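Local coordinates for trimethylamine-N-oxide reductase (Haemophilus influenzae, PDB 7L5I), which probably reduces trimethylamine N-oxide and related oxidised nitrogen or sulfur compounds at a molybdenum centre held by two molybdopterin guanine dinucleotide cofactors, at residues Val72-Asp75 against Gln76-Glu80; Lys98-Thr101 against Thr102-Gly105; Leu125-Val128 against Arg129-Gly133; Thr473-Lys476 against Ala477-Pro481; Glu794-Ile797 against Gly798-Glu802. One frame throughout, in Å; residues are numbered along the deposited sequence.

Interaction 1: Val72-Asp75 against Gln76-Glu80; sequences VVAD and QLYSE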
loop_
_atom_site.group_PDB
_atom_site.type_symbol
_atom_site.label_atom_id
_atom_site.label_comp_id
_atom_site.label_asym_id
_atom_site.label_seq_id
_atom_site.Cartn_x
_atom_site.Cartn_y
_atom_site.Cartn_z
ATOM N N VAL A 72 -13.162 -13.170 -10.380
ATOM C CA VAL A 72 -12.631 -13.015 -11.736
ATOM C C VAL A 72 -11.382 -13.850 -12.020
ATOM O O VAL A 72 -10.535 -13.456 -12.823
ATOM C CB VAL A 72 -12.364 -11.517 -12.045
ATOM C CG1 VAL A 72 -13.691 -10.748 -12.135
ATOM C CG2 VAL A 72 -11.457 -10.862 -11.002
ATOM N N VAL A 73 -11.321 -15.065 -11.456
ATOM C CA VAL A 73 -10.194 -15.956 -11.719
ATOM C C VAL A 73 -10.113 -16.287 -13.213
ATOM O O VAL A 73 -9.035 -16.271 -13.817
ATOM C CB VAL A 73 -10.288 -17.227 -10.860
ATOM C CG1 VAL A 73 -9.244 -18.272 -11.302
ATOM C CG2 VAL A 73 -10.051 -16.909 -9.403
ATOM N N ALA A 74 -11.258 -16.617 -13.827
ATOM C CA ALA A 74 -11.263 -16.908 -15.262
ATOM C C ALA A 74 -10.708 -15.739 -16.073
ATOM O O ALA A 74 -9.888 -15.939 -16.970
ATOM C CB ALA A 74 -12.677 -17.259 -15.734
ATOM N N ASP A 75 -11.142 -14.501 -15.768
ATOM C CA ASP A 75 -10.613 -13.337 -16.478
ATOM C C ASP A 75 -9.107 -13.220 -16.300
ATOM O O ASP A 75 -8.396 -12.829 -17.222
ATOM C CB ASP A 75 -11.246 -12.037 -15.999
ATOM C CG ASP A 75 -12.692 -11.863 -16.433
ATOM O OD1 ASP A 75 -13.264 -12.745 -17.100
ATOM O OD2 ASP A 75 -13.249 -10.804 -16.073
ATOM N N GLN A 76 -8.607 -13.530 -15.101
ATOM C CA GLN A 76 -7.168 -13.444 -14.880
ATOM C C GLN A 76 -6.426 -14.479 -15.716
ATOM O O GLN A 76 -5.313 -14.229 -16.178
ATOM C CB GLN A 76 -6.837 -13.663 -13.409
ATOM C CG GLN A 76 -7.268 -12.514 -12.492
ATOM C CD GLN A 76 -6.926 -12.815 -11.044
ATOM O OE1 GLN A 76 -7.737 -13.319 -10.276
ATOM N NE2 GLN A 76 -5.684 -12.535 -10.679
ATOM N N LEU A 77 -7.001 -15.682 -15.831
ATOM C CA LEU A 77 -6.347 -16.772 -16.534
ATOM C C LEU A 77 -6.343 -16.573 -18.042
ATOM O O LEU A 77 -5.362 -16.925 -18.719
ATOM C CB LEU A 77 -7.050 -18.085 -16.202
ATOM C CG LEU A 77 -6.697 -18.728 -14.874
ATOM C CD1 LEU A 77 -7.607 -19.886 -14.594
ATOM C CD2 LEU A 77 -5.248 -19.159 -14.915
ATOM N N TYR A 78 -7.433 -16.058 -18.598
ATOM C CA TYR A 78 -7.665 -16.133 -20.035
ATOM C C TYR A 78 -7.638 -14.775 -20.714
ATOM O O TYR A 78 -7.923 -14.683 -21.910
ATOM C CB TYR A 78 -9.005 -16.822 -20.296
ATOM C CG TYR A 78 -9.146 -18.152 -19.612
ATOM C CD1 TYR A 78 -8.150 -19.114 -19.710
ATOM C CD2 TYR A 78 -10.265 -18.442 -18.836
ATOM C CE1 TYR A 78 -8.265 -20.344 -19.059
ATOM C CE2 TYR A 78 -10.398 -19.663 -18.196
ATOM C CZ TYR A 78 -9.402 -20.612 -18.311
ATOM O OH TYR A 78 -9.548 -21.824 -17.672
ATOM N N SER A 79 -7.265 -13.726 -19.991
ATOM C CA SER A 79 -7.279 -12.385 -20.543
ATOM C C SER A 79 -6.358 -12.248 -21.749
ATOM O O SER A 79 -5.243 -12.758 -21.776
ATOM C CB SER A 79 -6.854 -11.380 -19.464
ATOM O OG SER A 79 -6.666 -10.082 -20.020
ATOM N N GLU A 80 -6.826 -11.488 -22.741
ATOM C CA GLU A 80 -5.948 -11.137 -23.847
ATOM C C GLU A 80 -4.919 -10.078 -23.461
ATOM O O GLU A 80 -4.105 -9.703 -24.308
ATOM C CB GLU A 80 -6.792 -10.672 -25.034
ATOM C CG GLU A 80 -7.576 -11.816 -25.691
ATOM C CD GLU A 80 -6.671 -12.963 -26.136
ATOM O OE1 GLU A 80 -5.727 -12.715 -26.921
ATOM O OE2 GLU A 80 -6.873 -14.106 -25.668
HETATM O O HOH W 1 -10.348 -13.229 -8.772
#

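Interaction 2: Lys98-Thr101 against Thr102-Gly105; sequences KSDT and TMRG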
loop_
_atom_site.group_PDB
_atom_site.type_symbol
_atom_site.label_atom_id
_atom_site.label_comp_id
_atom_site.label_asym_id
_atom_site.label_seq_id
_atom_site.Cartn_x
_atom_site.Cartn_y
_atom_site.Cartn_z
ATOM N N LYS A 98 23.150 -1.550 -25.664
ATOM C CA LYS A 98 23.746 -0.390 -26.321
ATOM C C LYS A 98 22.729 0.273 -27.238
ATOM O O LYS A 98 23.122 0.929 -28.212
ATOM C CB LYS A 98 24.974 -0.809 -27.103
ATOM C CG LYS A 98 26.061 -1.322 -26.201
ATOM C CD LYS A 98 27.301 -1.717 -26.971
ATOM C CE LYS A 98 28.183 -2.614 -26.115
ATOM N NZ LYS A 98 29.414 -3.064 -26.821
ATOM N N SER A 99 21.449 0.111 -26.963
ATOM C CA SER A 99 20.399 0.595 -27.840
ATOM C C SER A 99 20.052 2.052 -27.556
ATOM O O SER A 99 20.528 2.658 -26.597
ATOM C CB SER A 99 19.138 -0.259 -27.674
ATOM O OG SER A 99 18.508 0.017 -26.434
ATOM N N ASP A 100 19.199 2.606 -28.424
ATOM C CA ASP A 100 18.566 3.916 -28.217
ATOM C C ASP A 100 17.456 3.713 -27.197
ATOM O O ASP A 100 16.379 3.193 -27.526
ATOM C CB ASP A 100 18.008 4.475 -29.521
ATOM C CG ASP A 100 17.202 5.758 -29.315
ATOM O OD1 ASP A 100 17.172 6.283 -28.179
ATOM O OD2 ASP A 100 16.599 6.250 -30.299
ATOM N N THR A 101 17.726 4.066 -25.945
ATOM C CA THR A 101 16.769 3.745 -24.882
ATOM C C THR A 101 15.568 4.664 -24.870
ATOM O O THR A 101 14.619 4.401 -24.122
ATOM C CB THR A 101 17.460 3.808 -23.527
ATOM O OG1 THR A 101 17.973 5.128 -23.361
ATOM C CG2 THR A 101 18.578 2.794 -23.462
ATOM N N THR A 102 15.571 5.731 -25.679
ATOM C CA THR A 102 14.368 6.540 -25.774
ATOM C C THR A 102 13.268 5.820 -26.527
ATOM O O THR A 102 12.133 6.309 -26.566
ATOM C CB THR A 102 14.643 7.885 -26.455
ATOM O OG1 THR A 102 14.893 7.672 -27.842
ATOM C CG2 THR A 102 15.838 8.553 -25.814
ATOM N N MET A 103 13.572 4.673 -27.122
ATOM C CA MET A 103 12.550 3.847 -27.732
ATOM C C MET A 103 11.793 2.995 -26.714
ATOM O O MET A 103 10.820 2.346 -27.093
ATOM C CB MET A 103 13.176 2.945 -28.796
ATOM C CG MET A 103 13.671 3.699 -30.022
ATOM S SD MET A 103 12.318 4.444 -30.952
ATOM C CE MET A 103 11.411 2.995 -31.490
ATOM N N ARG A 104 12.188 2.994 -25.443
ATOM C CA ARG A 104 11.409 2.267 -24.451
ATOM C C ARG A 104 10.004 2.858 -24.387
ATOM O O ARG A 104 9.832 4.082 -24.362
ATOM C CB ARG A 104 12.084 2.322 -23.080
ATOM C CG ARG A 104 13.246 1.380 -22.979
ATOM C CD ARG A 104 14.004 1.464 -21.648
ATOM N NE ARG A 104 15.194 0.610 -21.731
ATOM C CZ ARG A 104 16.398 0.901 -21.262
ATOM N NH1 ARG A 104 16.638 2.040 -20.633
ATOM N NH2 ARG A 104 17.387 0.026 -21.418
ATOM N N GLY A 105 9.007 1.975 -24.415
ATOM C CA GLY A 105 7.614 2.357 -24.375
ATOM C C GLY A 105 6.992 2.614 -25.727
ATOM O O GLY A 105 5.781 2.819 -25.801
#

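Interaction 3: Leu125-Val128 against Arg129-Gly133; sequences LKRV and RDEHG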
loop_
_atom_site.group_PDB
_atom_site.type_symbol
_atom_site.label_atom_id
_atom_site.label_comp_id
_atom_site.label_asym_id
_atom_site.label_seq_id
_atom_site.Cartn_x
_atom_site.Cartn_y
_atom_site.Cartn_z
ATOM N N LEU A 125 22.972 -9.262 -17.654
ATOM C CA LEU A 125 23.282 -9.046 -16.246
ATOM C C LEU A 125 24.743 -9.370 -15.963
ATOM O O LEU A 125 25.382 -8.700 -15.151
ATOM C CB LEU A 125 22.370 -9.891 -15.363
ATOM C CG LEU A 125 20.889 -9.487 -15.341
ATOM C CD1 LEU A 125 20.086 -10.478 -14.514
ATOM C CD2 LEU A 125 20.692 -8.065 -14.810
ATOM N N LYS A 126 25.285 -10.396 -16.621
ATOM C CA LYS A 126 26.699 -10.698 -16.462
ATOM C C LYS A 126 27.562 -9.523 -16.895
ATOM O O LYS A 126 28.572 -9.215 -16.249
ATOM C CB LYS A 126 27.062 -11.957 -17.247
ATOM C CG LYS A 126 28.464 -12.467 -16.909
ATOM C CD LYS A 126 28.989 -13.478 -17.921
ATOM C CE LYS A 126 30.508 -13.683 -17.754
ATOM N NZ LYS A 126 31.279 -13.234 -18.956
ATOM N N ARG A 127 27.180 -8.844 -17.984
ATOM C CA ARG A 127 27.945 -7.690 -18.440
ATOM C C ARG A 127 27.992 -6.622 -17.360
ATOM O O ARG A 127 29.060 -6.069 -17.057
ATOM C CB ARG A 127 27.333 -7.128 -19.724
ATOM C CG ARG A 127 28.037 -5.874 -20.252
ATOM C CD ARG A 127 27.379 -5.341 -21.535
ATOM N NE ARG A 127 27.505 -6.257 -22.672
ATOM C CZ ARG A 127 26.847 -6.125 -23.826
ATOM N NH1 ARG A 127 26.001 -5.120 -24.010
ATOM N NH2 ARG A 127 27.030 -7.007 -24.800
ATOM N N VAL A 128 26.837 -6.314 -16.759
ATOM C CA VAL A 128 26.811 -5.298 -15.712
ATOM C C VAL A 128 27.604 -5.754 -14.496
ATOM O O VAL A 128 28.335 -4.964 -13.874
ATOM C CB VAL A 128 25.360 -4.953 -15.326
ATOM C CG1 VAL A 128 25.381 -4.032 -14.117
ATOM C CG2 VAL A 128 24.623 -4.310 -16.501
ATOM N N ARG A 129 27.457 -7.021 -14.104
ATOM C CA ARG A 129 28.223 -7.509 -12.964
ATOM C C ARG A 129 29.721 -7.419 -13.226
ATOM O O ARG A 129 30.494 -7.084 -12.329
ATOM C CB ARG A 129 27.842 -8.949 -12.637
ATOM C CG ARG A 129 26.432 -9.071 -12.063
ATOM C CD ARG A 129 26.284 -10.403 -11.390
ATOM N NE ARG A 129 24.979 -10.592 -10.780
ATOM C CZ ARG A 129 24.596 -10.036 -9.628
ATOM N NH1 ARG A 129 25.412 -9.243 -8.956
ATOM N NH2 ARG A 129 23.387 -10.299 -9.143
ATOM N N ASP A 130 30.145 -7.717 -14.446
ATOM C CA ASP A 130 31.576 -7.692 -14.759
ATOM C C ASP A 130 32.112 -6.270 -14.801
ATOM O O ASP A 130 33.256 -6.021 -14.406
ATOM C CB ASP A 130 31.824 -8.388 -16.094
ATOM C CG ASP A 130 31.729 -9.909 -15.988
ATOM O OD1 ASP A 130 31.777 -10.446 -14.855
ATOM O OD2 ASP A 130 31.608 -10.574 -17.039
ATOM N N GLU A 131 31.312 -5.328 -15.290
ATOM C CA GLU A 131 31.763 -3.958 -15.491
ATOM C C GLU A 131 31.483 -3.057 -14.294
ATOM O O GLU A 131 32.235 -2.102 -14.068
ATOM C CB GLU A 131 31.122 -3.375 -16.763
ATOM C CG GLU A 131 31.497 -4.157 -18.053
ATOM C CD GLU A 131 30.846 -3.625 -19.341
ATOM O OE1 GLU A 131 31.156 -4.174 -20.423
ATOM O OE2 GLU A 131 30.036 -2.674 -19.288
ATOM N N HIS A 132 30.431 -3.322 -13.521
ATOM C CA HIS A 132 30.056 -2.460 -12.402
ATOM C C HIS A 132 29.769 -3.170 -11.093
ATOM O O HIS A 132 29.823 -2.519 -10.040
ATOM C CB HIS A 132 28.830 -1.633 -12.790
ATOM C CG HIS A 132 29.072 -0.767 -13.981
ATOM N ND1 HIS A 132 28.537 -1.035 -15.220
ATOM C CD2 HIS A 132 29.840 0.337 -14.130
ATOM C CE1 HIS A 132 28.943 -0.116 -16.079
ATOM N NE2 HIS A 132 29.730 0.732 -15.439
ATOM N N GLY A 133 29.444 -4.439 -11.106
ATOM C CA GLY A 133 29.242 -5.185 -9.889
ATOM C C GLY A 133 27.825 -5.007 -9.402
ATOM O O GLY A 133 26.968 -4.439 -10.086
#

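Interaction 4: Thr473-Lys476 against Ala477-Pro481; sequences TLVK and AFQKP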
loop_
_atom_site.group_PDB
_atom_site.type_symbol
_atom_site.label_atom_id
_atom_site.label_comp_id
_atom_site.label_asym_id
_atom_site.label_seq_id
_atom_site.Cartn_x
_atom_site.Cartn_y
_atom_site.Cartn_z
ATOM N N THR A 473 8.090 11.845 -15.491
ATOM C CA THR A 473 9.483 11.879 -15.102
ATOM C C THR A 473 10.059 10.469 -14.965
ATOM O O THR A 473 11.230 10.243 -15.300
ATOM C CB THR A 473 9.645 12.651 -13.804
ATOM O OG1 THR A 473 9.307 14.029 -14.025
ATOM C CG2 THR A 473 11.050 12.544 -13.285
ATOM N N LEU A 474 9.248 9.511 -14.500
ATOM C CA LEU A 474 9.715 8.120 -14.439
ATOM C C LEU A 474 10.026 7.572 -15.830
ATOM O O LEU A 474 10.940 6.748 -15.990
ATOM C CB LEU A 474 8.671 7.239 -13.749
ATOM C CG LEU A 474 9.097 5.798 -13.455
ATOM C CD1 LEU A 474 10.179 5.809 -12.415
ATOM C CD2 LEU A 474 7.923 4.939 -12.984
ATOM N N VAL A 475 9.299 8.025 -16.852
ATOM C CA VAL A 475 9.627 7.619 -18.217
ATOM C C VAL A 475 11.065 7.995 -18.555
ATOM O O VAL A 475 11.812 7.204 -19.132
ATOM C CB VAL A 475 8.640 8.245 -19.220
ATOM C CG1 VAL A 475 9.162 8.061 -20.646
ATOM C CG2 VAL A 475 7.266 7.627 -19.075
ATOM N N LYS A 476 11.469 9.225 -18.220
ATOM C CA LYS A 476 12.838 9.654 -18.469
ATOM C C LYS A 476 13.832 8.840 -17.658
ATOM O O LYS A 476 14.905 8.470 -18.158
ATOM C CB LYS A 476 12.972 11.144 -18.149
ATOM C CG LYS A 476 12.099 12.009 -19.030
ATOM C CD LYS A 476 12.207 11.597 -20.494
ATOM C CE LYS A 476 11.559 12.603 -21.438
ATOM N NZ LYS A 476 10.417 11.993 -22.172
ATOM N N ALA A 477 13.498 8.558 -16.396
ATOM C CA ALA A 477 14.380 7.783 -15.541
ATOM C C ALA A 477 14.650 6.403 -16.122
ATOM O O ALA A 477 15.772 5.895 -16.046
ATOM C CB ALA A 477 13.748 7.649 -14.150
ATOM N N PHE A 478 13.636 5.783 -16.691
ATOM C CA PHE A 478 13.797 4.446 -17.243
ATOM C C PHE A 478 14.510 4.431 -18.576
ATOM O O PHE A 478 14.754 3.344 -19.111
ATOM C CB PHE A 478 12.429 3.769 -17.361
ATOM C CG PHE A 478 12.127 2.895 -16.197
ATOM C CD1 PHE A 478 11.939 3.449 -14.940
ATOM C CD2 PHE A 478 12.073 1.523 -16.336
ATOM C CE1 PHE A 478 11.688 2.649 -13.829
ATOM C CE2 PHE A 478 11.822 0.705 -15.218
ATOM C CZ PHE A 478 11.643 1.267 -13.971
ATOM N N GLN A 479 14.854 5.592 -19.121
ATOM C CA GLN A 479 15.770 5.644 -20.262
ATOM C C GLN A 479 17.231 5.538 -19.857
ATOM O O GLN A 479 18.084 5.386 -20.727
ATOM C CB GLN A 479 15.568 6.937 -21.043
ATOM C CG GLN A 479 14.175 7.014 -21.618
ATOM C CD GLN A 479 13.854 8.340 -22.267
ATOM O OE1 GLN A 479 14.593 9.323 -22.134
ATOM N NE2 GLN A 479 12.738 8.376 -22.971
ATOM N N LYS A 480 17.544 5.591 -18.577
ATOM C CA LYS A 480 18.935 5.650 -18.163
ATOM C C LYS A 480 19.600 4.275 -18.110
ATOM O O LYS A 480 20.776 4.151 -18.492
ATOM C CB LYS A 480 19.053 6.341 -16.801
ATOM C CG LYS A 480 18.766 7.839 -16.843
ATOM C CD LYS A 480 19.665 8.534 -17.858
ATOM C CE LYS A 480 19.731 10.039 -17.652
ATOM N NZ LYS A 480 20.610 10.660 -18.695
ATOM N N PRO A 481 18.922 3.220 -17.667
ATOM C CA PRO A 481 19.608 1.927 -17.574
ATOM C C PRO A 481 19.977 1.360 -18.934
ATOM O O PRO A 481 19.323 1.626 -19.943
ATOM C CB PRO A 481 18.587 1.026 -16.867
ATOM C CG PRO A 481 17.685 1.979 -16.093
ATOM C CD PRO A 481 17.603 3.189 -16.997
HETATM O O HOH W 2 16.382 10.265 -19.624
#

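Interaction 5: Glu794-Ile797 against Gly798-Glu802; sequences EKFI and GVAPE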
loop_
_atom_site.group_PDB
_atom_site.type_symbol
_atom_site.label_atom_id
_atom_site.label_comp_id
_atom_site.label_asym_id
_atom_site.label_seq_id
_atom_site.Cartn_x
_atom_site.Cartn_y
_atom_site.Cartn_z
ATOM N N GLU A 794 -11.212 20.494 -16.860
ATOM C CA GLU A 794 -12.058 21.050 -17.911
ATOM C C GLU A 794 -12.792 19.920 -18.623
ATOM O O GLU A 794 -12.335 18.770 -18.659
ATOM C CB GLU A 794 -11.219 21.836 -18.918
ATOM C CG GLU A 794 -10.307 20.908 -19.708
ATOM C CD GLU A 794 -9.256 21.630 -20.502
ATOM O OE1 GLU A 794 -9.028 22.827 -20.225
ATOM O OE2 GLU A 794 -8.656 20.999 -21.405
ATOM N N LYS A 795 -13.948 20.246 -19.184
ATOM C CA LYS A 795 -14.677 19.275 -19.983
ATOM C C LYS A 795 -13.887 18.934 -21.240
ATOM O O LYS A 795 -13.299 19.811 -21.878
ATOM C CB LYS A 795 -16.058 19.826 -20.353
ATOM C CG LYS A 795 -16.943 18.828 -21.040
ATOM C CD LYS A 795 -18.241 19.466 -21.542
ATOM C CE LYS A 795 -19.137 18.413 -22.190
ATOM N NZ LYS A 795 -20.345 19.013 -22.809
ATOM N N PHE A 796 -13.835 17.639 -21.565
ATOM C CA PHE A 796 -13.186 17.196 -22.793
ATOM C C PHE A 796 -14.183 17.303 -23.932
ATOM O O PHE A 796 -15.306 16.798 -23.831
ATOM C CB PHE A 796 -12.687 15.755 -22.653
ATOM C CG PHE A 796 -12.041 15.218 -23.904
ATOM C CD1 PHE A 796 -10.692 15.415 -24.146
ATOM C CD2 PHE A 796 -12.787 14.519 -24.841
ATOM C CE1 PHE A 796 -10.098 14.927 -25.308
ATOM C CE2 PHE A 796 -12.195 14.029 -26.004
ATOM C CZ PHE A 796 -10.850 14.238 -26.232
ATOM N N ILE A 797 -13.788 17.975 -25.009
ATOM C CA ILE A 797 -14.695 18.295 -26.112
ATOM C C ILE A 797 -14.398 17.347 -27.265
ATOM O O ILE A 797 -13.248 17.249 -27.715
ATOM C CB ILE A 797 -14.552 19.765 -26.546
ATOM C CG1 ILE A 797 -14.805 20.702 -25.358
ATOM C CG2 ILE A 797 -15.502 20.087 -27.716
ATOM C CD1 ILE A 797 -16.134 20.526 -24.711
ATOM N N GLY A 798 -15.417 16.614 -27.705
ATOM C CA GLY A 798 -15.329 15.815 -28.912
ATOM C C GLY A 798 -15.124 14.328 -28.676
ATOM O O GLY A 798 -15.264 13.798 -27.572
ATOM N N VAL A 799 -14.793 13.654 -29.793
ATOM C CA VAL A 799 -14.504 12.228 -29.801
ATOM C C VAL A 799 -13.349 11.923 -28.867
ATOM O O VAL A 799 -12.260 12.492 -28.998
ATOM C CB VAL A 799 -14.153 11.796 -31.244
ATOM C CG1 VAL A 799 -13.890 10.306 -31.334
ATOM C CG2 VAL A 799 -15.244 12.240 -32.219
ATOM N N ALA A 800 -13.570 10.983 -27.924
ATOM C CA ALA A 800 -12.515 10.646 -26.974
ATOM C C ALA A 800 -11.705 9.449 -27.461
ATOM O O ALA A 800 -12.237 8.559 -28.136
ATOM C CB ALA A 800 -13.118 10.338 -25.608
ATOM N N PRO A 801 -10.412 9.385 -27.145
ATOM C CA PRO A 801 -9.591 8.287 -27.651
ATOM C C PRO A 801 -9.859 6.966 -26.946
ATOM O O PRO A 801 -10.130 6.910 -25.748
ATOM C CB PRO A 801 -8.155 8.763 -27.381
ATOM C CG PRO A 801 -8.285 9.686 -26.258
ATOM C CD PRO A 801 -9.607 10.384 -26.424
ATOM N N GLU A 802 -9.763 5.884 -27.722
ATOM C CA GLU A 802 -9.904 4.541 -27.169
ATOM C C GLU A 802 -8.730 4.174 -26.263
ATOM O O GLU A 802 -7.570 4.448 -26.574
ATOM C CB GLU A 802 -10.004 3.523 -28.311
ATOM C CG GLU A 802 -11.267 3.665 -29.154
ATOM C CD GLU A 802 -11.280 2.746 -30.367
ATOM O OE1 GLU A 802 -10.244 2.096 -30.648
ATOM O OE2 GLU A 802 -12.334 2.682 -31.038
HETATM O O HOH W 3 -11.969 15.142 -29.544
#

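Interaction 1: Val72-Asp75 against Gln76-Glu80
Val73 and Leu77 lie side by side on the short helix 73-78, pointing the same way, and meet branch to branch where Val73 CG1 comes within 4.0 Å of Leu77 CD1. The valine branch gets there because it stands opposite the backbone N (chi1 170°), leaning along the helix toward the next turn. Branched apolar residues suit this side, since both pack on Val54 of strand 53-59.

One position further on, the Tyr78 ring runs back past Ala74, whose small CB leaves room for it: Ala74 CB is 4.1 Å from Tyr78 CD2. Leu77 CB sits over the centre of one ring face, and the phenol OH reaches the backbone N of Val54.

Gln76 turns its extended chain back along the first turn, bringing its CG to 3.4 Å from Val72 O. A water joins the two residues, taking the N-H of Val72 at 3.2 Å and donating to Gln76 OE1 at 3.0 Å; the same OE1 is bonded to Tyr508.

Beneath these side chains run the helical bonds from Gln76 N to Val72 O (3.0 Å), Leu77 N to Val73 O (2.9 Å) and Tyr78 N to Ala74 O (2.9 Å). Chemically, the first turn's carbonyls are paired within the helix, while the N-H of Val72, at the N-cap ahead of the helix, is met by a water that Gln76 OE1 in turn holds.

Interaction 2: Lys98-Thr101 against Thr102-Gly105
The flat guanidinium of Arg104 has the methyl of Thr101 on one face, CG2 standing 3.3 Å above the plane and displaced toward the rim, with Thr101 CB 3.5 Å from Arg104 NH1. The two side chains run alongside each other, so the methyl covers a face while the N-H groups remain directed elsewhere: NH2 to Asp499, and NH1 to the carbonyls of Phe478 and Pro481. Thr101 OG1 likewise bonds Gln479 O.

The second flat group is the carboxylate of Asp100. Its OD1 is gripped twice from the same face, by the hydroxyl of Thr102 (OG1 to OD1 2.7 Å, on the syn side) and more steeply by Thr102 N, 3.0 Å from OD1 and 46° out of the plane. A chi1 of 173° swings the carboxylate to the carbonyl side, over the following residues. An aspartate accepting the N-H two residues on forms an Asx turn.

The backbone then winds into 3-10 geometry through Met103 N to Asp100 O (3.2 Å) and Arg104 N to Thr101 O (3.1 Å). Two donors on one oxygen would be expected to stabilise the negative charge of Asp100, and the turn it fixes presents Arg104 to its outside partners.

Interaction 3: Leu125-Val128 against Arg129-Gly133
This is the C-terminal cap of helix 114-131, a capping turn that ends on a glycine with positive phi, made where the chain turns toward strand 137-138. Leu125 and Val128 are the buried, apolar residues of this last stretch and pack against Ala456 of strand 456-460, while Leu125 also touches helix 153-163; charged residues occupy the outer side.

Three successive i to i-4 bonds carry the helix to its end: Arg129 N to Leu125 O, Asp130 N to Lys126 O and Glu131 N to Arg127 O. On the outer side, the ammonium of Lys126 reaches the carboxylate of Asp130, one turn on, in a salt bridge whose hydrogen bond is weak (NZ to OD2 3.3 Å). The end of the lysine is bent (chi4 -116°), which swings NZ to the carboxylate oxygen; CE, fixed by the earlier torsions, lies 3.4 Å from Asp130 OD2.

Arg127 and Glu131 run alongside each other, with guanidinium and carboxylate planes only 15° apart. They touch through the aliphatic part of the arginine, CG lying 3.6 Å from Glu131 OE1. Arg127 NE stays 4.8 Å from OE1, so any attraction between the charges is probably modest. The arginine head instead bonds Pro96 O. The extended chain of Arg129 carries its NH2 to Gly166 O.

His132 leaves helical angles, and Gly133 takes a phi of 85°, readily open to glycine because it lacks a CB. The carbonyl of Val128 closes the helix: besides a weak bond from Glu131 N, it accepts two sound ones, from His132 N at 2.7 Å and from Gly133 N, five residues on, at 3.0 Å.

Interaction 4: Thr473-Lys476 against Ala477-Pro481
The carbonyl oxygen of Lys476 is gripped by two donors: a water at 2.7 Å and the backbone N of Gln479 at 3.0 Å. The Gln479 N-H approaches well above the carbonyl plane, 65° out of it, as happens when a helix tightens over its last turn. The same water also donates to Gln479 OE1 at 3.2 Å, so the amide side chain and the helix-end carbonyl share one solvent molecule. Gln479 lies beside Lys476, pointing the same way, and its OE1 is 3.7 Å from Lys476 CD; a long flexible lysine and a polar glutamine suit this outward side.

The inner side is apolar. Leu474 and Phe478 run alongside each other, with Leu474 CD1 3.8 Å from Phe478 CE1. The leucine meets the ring by way of a trans chi1 (-173°), which directs CG toward the following turn. Leu474 O lies near the ring plane at its edge and accepts the Phe478 N-H at 2.9 Å. Phe465 meets the Phe478 ring edge-to-face, and the small Ala477 fits against Leu435 and Leu436 of helix 431-436.

At the helix end, Lys480 N bonds Ala477 O in a type I beta turn that starts on the last helical residue. This turn takes the chain from helix 471-477 into strand 483-488, which lies parallel to and next to strand 456-460: the closing corner of a beta-alpha-beta crossover.

Interaction 5: Glu794-Ile797 against Gly798-Glu802
Phe796 makes its apolar contacts with Ala800 and Pro801, as the chain bends round its ring. Ala800 CB is 3.8 Å from Phe796 CE2, and the proline ring follows with its CD 4.1 Å from Phe796 CZ. With chi1 near 180° the aromatic ring is carried into the bend. A small alanine lets the chain pass close to the ring, and the compact proline adds an apolar surface that also touches Leu728 of strand 726-733, as Phe796 does.

A second kind of contact is between ring edge and backbone carbonyls. Val799 O and Gly798 O both lie near the ring plane, 3.4 and 3.5 Å respectively from Phe796 CE2. The slightly positive rim hydrogens of an aromatic ring are suited electrostatically to such oxygens.

The bend begins directly beyond strand 790-795, which pairs antiparallel with strands 668-671 and 717-721 in a mixed sheet. In related molybdoenzymes the corresponding domain is a double-psi beta barrel. Phe796 still shares backbone hydrogen bonding with Ile717, and its side chain packs on that residue, so the ring links the departing chain to the sheet.

Polar contact across the bend is made by water rather than by direct bonds. One molecule donates to Ile797 O at 3.1 Å and to Val799 O at 2.7 Å, bridging the carbonyls on both sides of Gly798. That glycine has a phi of 102°, a backbone shape that its lack of a side chain allows.

Along the chain the five contacts follow one another in numerical order. Interactions 2, 3 and 4 lie within the molybdopterin oxidoreductase range and are all tied to one mixed sheet: residues 98-105 precede its strand 109-111, helix 114-131 packs on strand 456-460, and residues 473-481 lead into strand 483-488. Interactions 2 and 4 touch, their centres about 10 Å apart, through side chains of 98-105 that reach backbone carbonyls of 477-481; interaction 3 meets interaction 2 where Arg127 packs on Lys98. Interactions 1 and 5 stand apart, their centres about 30 Å from each other. The side chains of Gln76 and Leu474 lie about 7 and 10 Å from a bound guanosine dinucleotide cofactor, so neither touches it directly.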